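Local coordinates for protein glucose-6-phosphate isomerase (Plasmodium falciparum, PDB 3QKI) that probably interconverts alpha-D-glucose 6-phosphate and beta-D-fructose 6-phosphate, the second step of glycolysis, at residues V245-S249 against K250-T254. Residues are numbered along the deposited sequence; the frame is centred on the assembly and turned at random.
Sequences VIIIS and KTFTT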
loop_
_atom_site.group_PDB
_atom_site.type_symbol
_atom_site.label_atom_id
_atom_site.label_comp_id
_atom_site.label_asym_id
_atom_site.label_seq_id
_atom_site.Cartn_x
_atom_site.Cartn_y
_atom_site.Cartn_z
ATOM N N VAL A 245 21.073 -16.816 -4.554
ATOM C CA VAL A 245 19.752 -17.027 -4.006
ATOM C C VAL A 245 19.848 -17.165 -2.480
ATOM O O VAL A 245 20.595 -18.014 -1.983
ATOM C CB VAL A 245 19.092 -18.249 -4.677
ATOM C CG1 VAL A 245 17.720 -18.534 -4.095
ATOM C CG2 VAL A 245 19.005 -18.060 -6.195
ATOM N N ILE A 246 19.108 -16.327 -1.751
ATOM C CA ILE A 246 19.066 -16.358 -0.278
ATOM C C ILE A 246 17.690 -16.847 0.161
ATOM O O ILE A 246 16.700 -16.180 -0.128
ATOM C CB ILE A 246 19.440 -15.005 0.378
ATOM C CG1 ILE A 246 20.781 -14.469 -0.167
ATOM C CG2 ILE A 246 19.431 -15.104 1.933
ATOM C CD1 ILE A 246 21.189 -13.071 0.359
ATOM N N ILE A 247 17.632 -18.013 0.852
ATOM C CA ILE A 247 16.387 -18.595 1.337
ATOM C C ILE A 247 16.271 -18.297 2.839
ATOM O O ILE A 247 17.113 -18.735 3.633
ATOM C CB ILE A 247 16.285 -20.103 0.996
ATOM C CG1 ILE A 247 16.557 -20.341 -0.518
ATOM C CG2 ILE A 247 14.905 -20.640 1.377
ATOM C CD1 ILE A 247 17.123 -21.743 -0.826
ATOM N N ILE A 248 15.240 -17.530 3.215
ATOM C CA ILE A 248 15.031 -17.079 4.590
ATOM C C ILE A 248 13.824 -17.751 5.204
ATOM O O ILE A 248 12.686 -17.488 4.796
ATOM C CB ILE A 248 14.960 -15.536 4.680
ATOM C CG1 ILE A 248 16.214 -14.887 4.023
ATOM C CG2 ILE A 248 14.849 -15.127 6.182
ATOM C CD1 ILE A 248 15.989 -13.689 3.295
ATOM N N SER A 249 14.082 -18.641 6.186
ATOM C CA SER A 249 13.042 -19.403 6.894
ATOM C C SER A 249 13.673 -20.036 8.112
ATOM O O SER A 249 14.576 -20.870 7.961
ATOM C CB SER A 249 12.445 -20.497 5.996
ATOM O OG SER A 249 11.613 -21.364 6.744
ATOM N N LYS A 250 13.186 -19.677 9.315
ATOM C CA LYS A 250 13.734 -20.265 10.549
ATOM C C LYS A 250 13.707 -21.820 10.524
ATOM O O LYS A 250 14.736 -22.463 10.739
ATOM C CB LYS A 250 12.990 -19.706 11.774
ATOM C CG LYS A 250 13.558 -20.151 13.128
ATOM C CD LYS A 250 14.919 -19.546 13.455
ATOM C CE LYS A 250 15.212 -19.535 14.945
ATOM N NZ LYS A 250 15.454 -20.905 15.488
ATOM N N THR A 251 12.541 -22.406 10.213
ATOM C CA THR A 251 12.347 -23.859 10.175
ATOM C C THR A 251 12.820 -24.539 8.887
ATOM O O THR A 251 13.020 -25.752 8.885
ATOM C CB THR A 251 10.866 -24.173 10.387
ATOM O OG1 THR A 251 10.100 -23.608 9.320
ATOM C CG2 THR A 251 10.353 -23.681 11.744
ATOM N N PHE A 252 12.896 -23.782 7.770
ATOM C CA PHE A 252 13.214 -24.290 6.443
ATOM C C PHE A 252 12.111 -25.236 5.983
ATOM O O PHE A 252 12.354 -26.096 5.145
ATOM C CB PHE A 252 14.641 -24.894 6.341
ATOM C CG PHE A 252 15.419 -24.336 5.170
ATOM C CD1 PHE A 252 15.697 -22.978 5.086
ATOM C CD2 PHE A 252 15.898 -25.174 4.162
ATOM C CE1 PHE A 252 16.428 -22.467 4.017
ATOM C CE2 PHE A 252 16.628 -24.652 3.084
ATOM C CZ PHE A 252 16.868 -23.304 3.010
ATOM N N THR A 253 10.873 -25.048 6.534
ATOM C CA THR A 253 9.690 -25.844 6.175
ATOM C C THR A 253 8.512 -24.953 5.782
ATOM O O THR A 253 7.503 -25.467 5.320
ATOM C CB THR A 253 9.273 -26.823 7.285
ATOM O OG1 THR A 253 8.912 -26.092 8.448
ATOM C CG2 THR A 253 10.328 -27.870 7.599
ATOM N N THR A 254 8.627 -23.625 5.968
ATOM C CA THR A 254 7.571 -22.656 5.594
ATOM C C THR A 254 7.046 -22.981 4.193
ATOM O O THR A 254 7.813 -22.927 3.237
ATOM C CB THR A 254 8.160 -21.244 5.573
ATOM O OG1 THR A 254 8.998 -21.069 6.700
ATOM C CG2 THR A 254 7.092 -20.180 5.522
#
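Ser249 OG is gripped by two groups of the loop that follows it: Thr254 OG1 lies 2.6 Å away in a short hydroxyl-hydroxyl hydrogen bond, and Phe252 N donates to the same oxygen over 2.9 Å, a bond bent to 135° at the hydrogen. With OG anti to the backbone N (chi1 170°), the serine hydroxyl lies beside its own carbonyl carbon, on the side where the chain continues to Phe252 and Thr254. Phe252 N, returning to Ser249 across the turn, also makes a weak hydrogen bond to Ser249 O (3.4 Å), an oxygen that is hydrogen-bonded to Ser286 OG too; the same hydroxyl bonds Lys250 O as well. The ring of Phe252 lies against Ile247, CE1 3.6 Å from CG2, the two side chains crossing nearly at a right angle, with Ser249 O near the ring plane at its edge. Leu291 and Thr292 of helix 289-295, Met258 of helix 255-268 and Ala284 also touch the phenylalanine.

The stretch is the strand-loop-helix connection of a SIS (sugar isomerase) domain: strand 243-248 of the parallel sheet ends at Ile248, and the Ser-Lys-Thr-Phe-Thr-Thr loop leads into helix 255-268, with Thr254 at its N-cap position. Ser249, Lys250, Thr251 and Thr254 bind beta-D-fructose 6-phosphate, as the family's phosphate-binding loop would, although no ligand occupies this chain. Partial positive charge at the helix start would probably help attract the phosphate. The Ser249-Thr254 bond joins two residues of the sugar phosphate site. Lys250 turns its side chain away from the strand, bending at chi2 and chi4, and its NZ is hydrogen-bonded to Thr287 OG1.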